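Local coordinates for alpha-glucosidase (PDB 6PNR), which acts as a family GH31 sulfoquinovosidase, probably hydrolysing the glycosidic bond of alpha-sulfoquinovosides related to sulfolipid, at residues 138-143 with 493-498; 457-462 with 469-474. All coordinates share one frame; numbering follows the deposited sequence.

Both contacts are buried, each with a neighbouring residue in the inhibitor pocket (Tyr494 in contact 1, Asp458 in contact 2), but they join different parts of the fold. Contact 1, its centre about 17 Å from that of the chain, brings a loop from the N-terminal beta-rich part against a TIM-barrel loop by methyl packing alone. Contact 2, its centre about 12 Å out, sets a pocket loop of the barrel domain on its following helix with a backbone bond, a bridging water and an amide laid over a methyl. They meet at Gln459, whose O probably accepts bonds from Tyr494 N (2.9 Å) and Thr495 N (2.8 Å), so segment 457-462 touches segment 493-498 as well as its own helix.

Contact 1 of 2, residues 138-143 with 493-498; sequences PGVGRD and GYTSLF. With 9VH ([(3~{S},4~{R},5~{R})-4,5-bis(oxidanyl)piperidin-3-yl]methanesulfonic acid), chain C; SO4 (sulfate ion), chain E.
Val140 and Thr495 face each other from two irregular loops, with 7.6 Å between their CA atoms. The contact is purely apolar. Val140 points toward the other loop, and with CG1 anti to the backbone N (chi1 -180°) that methyl meets Thr495 CG2 at 4.0 Å and Leu497 CD1 at 4.3 Å. Threonine suits its place because its two branches divide the work: CG2 packs on the valine, while OG1 makes a weak bond to the backbone O of Gln459. Segment 493-498 belongs to the TIM-barrel domain of family 31, and its Tyr494 turns to the inhibitor, whose C5 lies over one ring face, offset toward the rim, 3.8 Å from Tyr494 CE1. The partner loop, between strand 130-133 and helix 147-156, turns tightly: Gly139 and Gly141 adopt backbone angles at which a CB would collide with the preceding carbonyl O. Arg142 braces this turn, its NE reaching Pro138 O at 2.9 Å from above the carbonyl plane, while its NH1 and NH2 bind His466, Ser122 and Asn164. At the far end Phe498 N gives a nearly straight bond (171°) to O1 of a sulfate, probably from the crystallisation liquor, 2.9 Å away.

Contact 2 of 2, residues 457-462 with 469-474; sequences GDQSVD and LASVIC. With 9VH ([(3~{S},4~{R},5~{R})-4,5-bis(oxidanyl)piperidin-3-yl]methanesulfonic acid), chain C.
The loop that carries Asp458 of the inhibitor pocket turns back here on helix 469-481, Gln459 meeting Ser471 and Val472 while Asp462 meets Leu469. Gln459 has CG anti to its carbonyl carbon and a chain bent at chi2 (74°), and the side chain crosses that of Val472 at about a right angle. Val472 CG2 touches Gln459 OE1 at 3.4 Å and Gln459 CD at 3.6 Å, so a branched aliphatic residue gives the amide a compact surface to rest on. Nearer the backbone, Gln459 CG lies 3.6 Å from Ser471 OG. The amide nitrogen and the serine hydroxyl find partners in this buried setting: Gln459 NE2 bonds to Ala456 O and to a water 3.0 Å away, and that water donates to Ser471 OG at 2.8 Å. The serine hydroxyl in turn bonds to Gly468 O. Within the TIM-barrel domain this fixes the pocket loop to the helix that follows it, and Trp510 of helix 504-514 touches both Gln459 and Val472. An alanine in place of Gln459 would probably leave the water and Ala456 O without their amide partner and open a gap beside Val472. Farther along, Val461 centres an inverse gamma turn, after which Asp462 O accepts Leu469 N at 3.2 Å. The Asp462 carboxylate bonds to Thr464 and Asn500. On the pocket side, Asp458 OD1 lies 3.5 Å from C4 of the inhibitor, and Asp458 OD2 has a long, weak ion pair with Arg441.

Contact 1 of 2, residues 138-143 with 493-498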
loop_
_atom_site.group_PDB
_atom_site.type_symbol
_atom_site.label_atom_id
_atom_site.label_comp_id
_atom_site.label_asym_id
_atom_site.label_seq_id
_atom_site.Cartn_x
_atom_site.Cartn_y
_atom_site.Cartn_z
ATOM N N PRO A 138 16.568 -0.054 -3.395
ATOM C CA PRO A 138 15.678 -1.059 -3.988
ATOM C C PRO A 138 14.750 -1.732 -2.993
ATOM O O PRO A 138 13.880 -2.505 -3.415
ATOM C CB PRO A 138 16.667 -2.073 -4.579
ATOM C CG PRO A 138 17.810 -2.022 -3.596
ATOM C CD PRO A 138 17.942 -0.563 -3.232
ATOM N N GLY A 139 14.904 -1.477 -1.704
ATOM C CA GLY A 139 14.109 -2.153 -0.697
ATOM C C GLY A 139 14.885 -3.273 -0.018
ATOM O O GLY A 139 15.753 -3.922 -0.615
ATOM N N VAL A 140 14.581 -3.493 1.257
ATOM C CA VAL A 140 15.095 -4.631 2.012
ATOM C C VAL A 140 13.964 -5.634 2.162
ATOM O O VAL A 140 12.957 -5.349 2.826
ATOM C CB VAL A 140 15.630 -4.215 3.389
ATOM C CG1 VAL A 140 16.150 -5.441 4.120
ATOM C CG2 VAL A 140 16.721 -3.151 3.242
ATOM N N GLY A 141 14.127 -6.813 1.553
ATOM C CA GLY A 141 13.064 -7.799 1.599
ATOM C C GLY A 141 12.206 -7.762 0.348
ATOM O O GLY A 141 12.080 -8.779 -0.349
ATOM N N ARG A 142 11.591 -6.604 0.074
ATOM C CA ARG A 142 10.909 -6.340 -1.199
ATOM C C ARG A 142 9.713 -7.263 -1.405
ATOM O O ARG A 142 9.285 -7.497 -2.543
ATOM C CB ARG A 142 11.878 -6.455 -2.385
ATOM C CG ARG A 142 13.126 -5.591 -2.270
ATOM C CD ARG A 142 14.105 -5.807 -3.463
ATOM N NE ARG A 142 13.623 -5.146 -4.677
ATOM C CZ ARG A 142 13.058 -5.792 -5.688
ATOM N NH1 ARG A 142 12.928 -7.106 -5.626
ATOM N NH2 ARG A 142 12.623 -5.133 -6.748
ATOM N N ASP A 143 9.161 -7.779 -0.303
ATOM C CA ASP A 143 8.085 -8.767 -0.362
ATOM C C ASP A 143 7.218 -8.562 0.874
ATOM O O ASP A 143 7.610 -8.946 1.978
ATOM C CB ASP A 143 8.669 -10.177 -0.439
ATOM C CG ASP A 143 7.607 -11.290 -0.406
ATOM O OD1 ASP A 143 6.427 -11.047 -0.071
ATOM O OD2 ASP A 143 7.980 -12.445 -0.687
ATOM N N GLY A 493 25.662 -11.966 -0.395
ATOM C CA GLY A 493 24.715 -10.907 -0.099
ATOM C C GLY A 493 25.330 -9.850 0.798
ATOM O O GLY A 493 26.506 -9.904 1.177
ATOM N N TYR A 494 24.501 -8.874 1.157
ATOM C CA TYR A 494 24.975 -7.737 1.931
ATOM C C TYR A 494 24.154 -7.521 3.200
ATOM O O TYR A 494 24.728 -7.468 4.287
ATOM C CB TYR A 494 24.965 -6.452 1.097
ATOM C CG TYR A 494 25.362 -5.230 1.920
ATOM C CD1 TYR A 494 26.703 -4.956 2.193
ATOM C CD2 TYR A 494 24.393 -4.359 2.425
ATOM C CE1 TYR A 494 27.068 -3.845 2.948
ATOM C CE2 TYR A 494 24.746 -3.236 3.168
ATOM C CZ TYR A 494 26.088 -2.995 3.439
ATOM O OH TYR A 494 26.445 -1.901 4.193
ATOM N N THR A 495 22.830 -7.392 3.090
ATOM C CA THR A 495 22.027 -6.764 4.148
ATOM C C THR A 495 21.644 -7.771 5.230
ATOM O O THR A 495 20.911 -8.729 4.965
ATOM C CB THR A 495 20.756 -6.140 3.573
ATOM O OG1 THR A 495 21.073 -5.343 2.419
ATOM C CG2 THR A 495 20.061 -5.255 4.653
ATOM N N SER A 496 22.113 -7.539 6.451
ATOM C CA SER A 496 21.706 -8.320 7.613
ATOM C C SER A 496 20.959 -7.396 8.563
ATOM O O SER A 496 21.537 -6.432 9.077
ATOM C CB SER A 496 22.902 -8.969 8.310
ATOM O OG SER A 496 22.503 -9.614 9.525
ATOM N N LEU A 497 19.673 -7.684 8.763
ATOM C CA LEU A 497 18.794 -6.958 9.666
ATOM C C LEU A 497 17.726 -7.918 10.184
ATOM O O LEU A 497 17.442 -8.941 9.563
ATOM C CB LEU A 497 18.112 -5.776 8.958
ATOM C CG LEU A 497 18.937 -4.633 8.377
ATOM C CD1 LEU A 497 18.028 -3.684 7.599
ATOM C CD2 LEU A 497 19.648 -3.890 9.476
ATOM N N PHE A 498 17.131 -7.575 11.328
ATOM C CA PHE A 498 15.887 -8.199 11.806
ATOM C C PHE A 498 15.985 -9.727 11.875
ATOM O O PHE A 498 15.127 -10.452 11.363
ATOM C CB PHE A 498 14.712 -7.762 10.922
ATOM C CG PHE A 498 14.580 -6.260 10.786
ATOM C CD1 PHE A 498 14.526 -5.451 11.911
ATOM C CD2 PHE A 498 14.528 -5.665 9.540
ATOM C CE1 PHE A 498 14.408 -4.077 11.803
ATOM C CE2 PHE A 498 14.422 -4.283 9.418
ATOM C CZ PHE A 498 14.361 -3.488 10.549
HETATM O O1 9VH C . 27.995 1.421 4.670
HETATM S S1 9VH C . 28.370 2.335 3.604
HETATM O O2 9VH C . 27.208 3.034 3.114
HETATM O O3 9VH C . 29.462 3.188 4.005
HETATM C C1 9VH C . 28.968 1.288 2.307
HETATM C C2 9VH C . 27.908 0.365 1.691
HETATM C C3 9VH C . 27.005 1.208 0.805
HETATM N N1 9VH C . 26.109 0.501 -0.109
HETATM C C4 9VH C . 26.808 -0.510 -0.902
HETATM C C5 9VH C . 27.535 -1.481 0.015
HETATM O O4 9VH C . 28.193 -2.451 -0.798
HETATM C C6 9VH C . 28.561 -0.738 0.859
HETATM O O5 9VH C . 29.256 -1.645 1.711
HETATM S S SO4 E . 17.963 -5.913 14.575
HETATM O O1 SO4 E . 18.162 -5.551 13.172
HETATM O O2 SO4 E . 17.070 -4.926 15.179
HETATM O O3 SO4 E . 17.374 -7.253 14.632
HETATM O O4 SO4 E . 19.236 -5.944 15.287
#

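Contact 2 of 2, residues 457-462 with 469-474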
loop_
_atom_site.group_PDB
_atom_site.type_symbol
_atom_site.label_atom_id
_atom_site.label_comp_id
_atom_site.label_asym_id
_atom_site.label_seq_id
_atom_site.Cartn_x
_atom_site.Cartn_y
_atom_site.Cartn_z
ATOM N N GLY A 457 23.902 -4.535 -6.535
ATOM C CA GLY A 457 23.478 -3.774 -5.373
ATOM C C GLY A 457 23.382 -4.669 -4.151
ATOM O O GLY A 457 23.943 -5.771 -4.116
ATOM N N ASP A 458 22.653 -4.186 -3.143
ATOM C CA ASP A 458 22.508 -4.889 -1.871
ATOM C C ASP A 458 21.404 -5.940 -1.962
ATOM O O ASP A 458 20.233 -5.593 -2.144
ATOM C CB ASP A 458 22.139 -3.917 -0.749
ATOM C CG ASP A 458 23.161 -2.814 -0.526
ATOM O OD1 ASP A 458 24.258 -2.844 -1.126
ATOM O OD2 ASP A 458 22.846 -1.920 0.299
ATOM N N GLN A 459 21.755 -7.212 -1.799
ATOM C CA GLN A 459 20.768 -8.246 -1.507
ATOM C C GLN A 459 20.731 -8.497 -0.004
ATOM O O GLN A 459 21.709 -8.253 0.702
ATOM C CB GLN A 459 21.102 -9.559 -2.223
ATOM C CG GLN A 459 20.635 -9.610 -3.656
ATOM C CD GLN A 459 21.507 -8.747 -4.533
ATOM O OE1 GLN A 459 22.711 -8.975 -4.627
ATOM N NE2 GLN A 459 20.912 -7.730 -5.157
ATOM N N SER A 460 19.595 -9.000 0.481
ATOM C CA SER A 460 19.595 -9.588 1.811
ATOM C C SER A 460 20.448 -10.849 1.807
ATOM O O SER A 460 20.657 -11.489 0.769
ATOM C CB SER A 460 18.177 -9.924 2.277
ATOM O OG SER A 460 17.402 -8.746 2.480
ATOM N N VAL A 461 20.953 -11.200 2.984
ATOM C CA VAL A 461 21.781 -12.389 3.122
ATOM C C VAL A 461 20.894 -13.629 3.255
ATOM O O VAL A 461 20.969 -14.354 4.251
ATOM C CB VAL A 461 22.748 -12.243 4.315
ATOM C CG1 VAL A 461 23.818 -11.212 3.995
ATOM C CG2 VAL A 461 21.992 -11.832 5.617
ATOM N N ASP A 462 20.091 -13.931 2.229
ATOM C CA ASP A 462 19.210 -15.088 2.318
ATOM C C ASP A 462 18.902 -15.634 0.926
ATOM O O ASP A 462 19.424 -15.160 -0.092
ATOM C CB ASP A 462 17.920 -14.744 3.090
ATOM C CG ASP A 462 17.132 -13.607 2.464
ATOM O OD1 ASP A 462 17.045 -13.555 1.212
ATOM O OD2 ASP A 462 16.559 -12.781 3.231
ATOM N N LEU A 469 19.535 -14.566 -3.262
ATOM C CA LEU A 469 20.418 -15.000 -4.336
ATOM C C LEU A 469 19.712 -14.978 -5.688
ATOM O O LEU A 469 20.272 -14.507 -6.683
ATOM C CB LEU A 469 20.961 -16.402 -4.006
ATOM C CG LEU A 469 22.096 -17.059 -4.811
ATOM C CD1 LEU A 469 22.764 -18.131 -3.953
ATOM C CD2 LEU A 469 21.621 -17.681 -6.126
ATOM N N ALA A 470 18.465 -15.440 -5.736
ATOM C CA ALA A 470 17.784 -15.581 -7.019
ATOM C C ALA A 470 17.593 -14.237 -7.722
ATOM O O ALA A 470 17.594 -14.183 -8.956
ATOM C CB ALA A 470 16.439 -16.274 -6.814
ATOM N N SER A 471 17.450 -13.143 -6.966
ATOM C CA SER A 471 17.150 -11.856 -7.589
ATOM C C SER A 471 18.347 -11.325 -8.363
ATOM O O SER A 471 18.172 -10.500 -9.266
ATOM C CB SER A 471 16.674 -10.836 -6.534
ATOM O OG SER A 471 17.696 -10.519 -5.596
ATOM N N VAL A 472 19.545 -11.814 -8.045
ATOM C CA VAL A 472 20.743 -11.491 -8.810
ATOM C C VAL A 472 20.602 -11.946 -10.262
ATOM O O VAL A 472 21.036 -11.253 -11.196
ATOM C CB VAL A 472 21.965 -12.140 -8.142
ATOM C CG1 VAL A 472 23.199 -12.027 -9.060
ATOM C CG2 VAL A 472 22.197 -11.541 -6.741
ATOM N N ILE A 473 20.021 -13.128 -10.478
ATOM C CA ILE A 473 19.918 -13.651 -11.841
ATOM C C ILE A 473 18.964 -12.799 -12.659
ATOM O O ILE A 473 19.235 -12.463 -13.822
ATOM C CB ILE A 473 19.460 -15.119 -11.836
ATOM C CG1 ILE A 473 20.378 -15.974 -10.983
ATOM C CG2 ILE A 473 19.404 -15.651 -13.274
ATOM C CD1 ILE A 473 19.682 -17.151 -10.397
ATOM N N CYS A 474 17.810 -12.473 -12.070
ATOM C CA CYS A 474 16.850 -11.583 -12.719
ATOM C C CYS A 474 17.491 -10.240 -13.068
ATOM O O CYS A 474 17.300 -9.710 -14.174
ATOM C CB CYS A 474 15.644 -11.397 -11.785
ATOM S SG CYS A 474 14.202 -10.619 -12.570
HETATM O O1 9VH C . 27.995 1.421 4.670
HETATM S S1 9VH C . 28.370 2.335 3.604
HETATM O O2 9VH C . 27.208 3.034 3.114
HETATM O O3 9VH C . 29.462 3.188 4.005
HETATM C C1 9VH C . 28.968 1.288 2.307
HETATM C C2 9VH C . 27.908 0.365 1.691
HETATM C C3 9VH C . 27.005 1.208 0.805
HETATM N N1 9VH C . 26.109 0.501 -0.109
HETATM C C4 9VH C . 26.808 -0.510 -0.902
HETATM C C5 9VH C . 27.535 -1.481 0.015
HETATM O O4 9VH C . 28.193 -2.451 -0.798
HETATM C C6 9VH C . 28.561 -0.738 0.859
HETATM O O5 9VH C . 29.256 -1.645 1.711
HETATM O O HOH W 1 17.942 -7.899 -4.582
#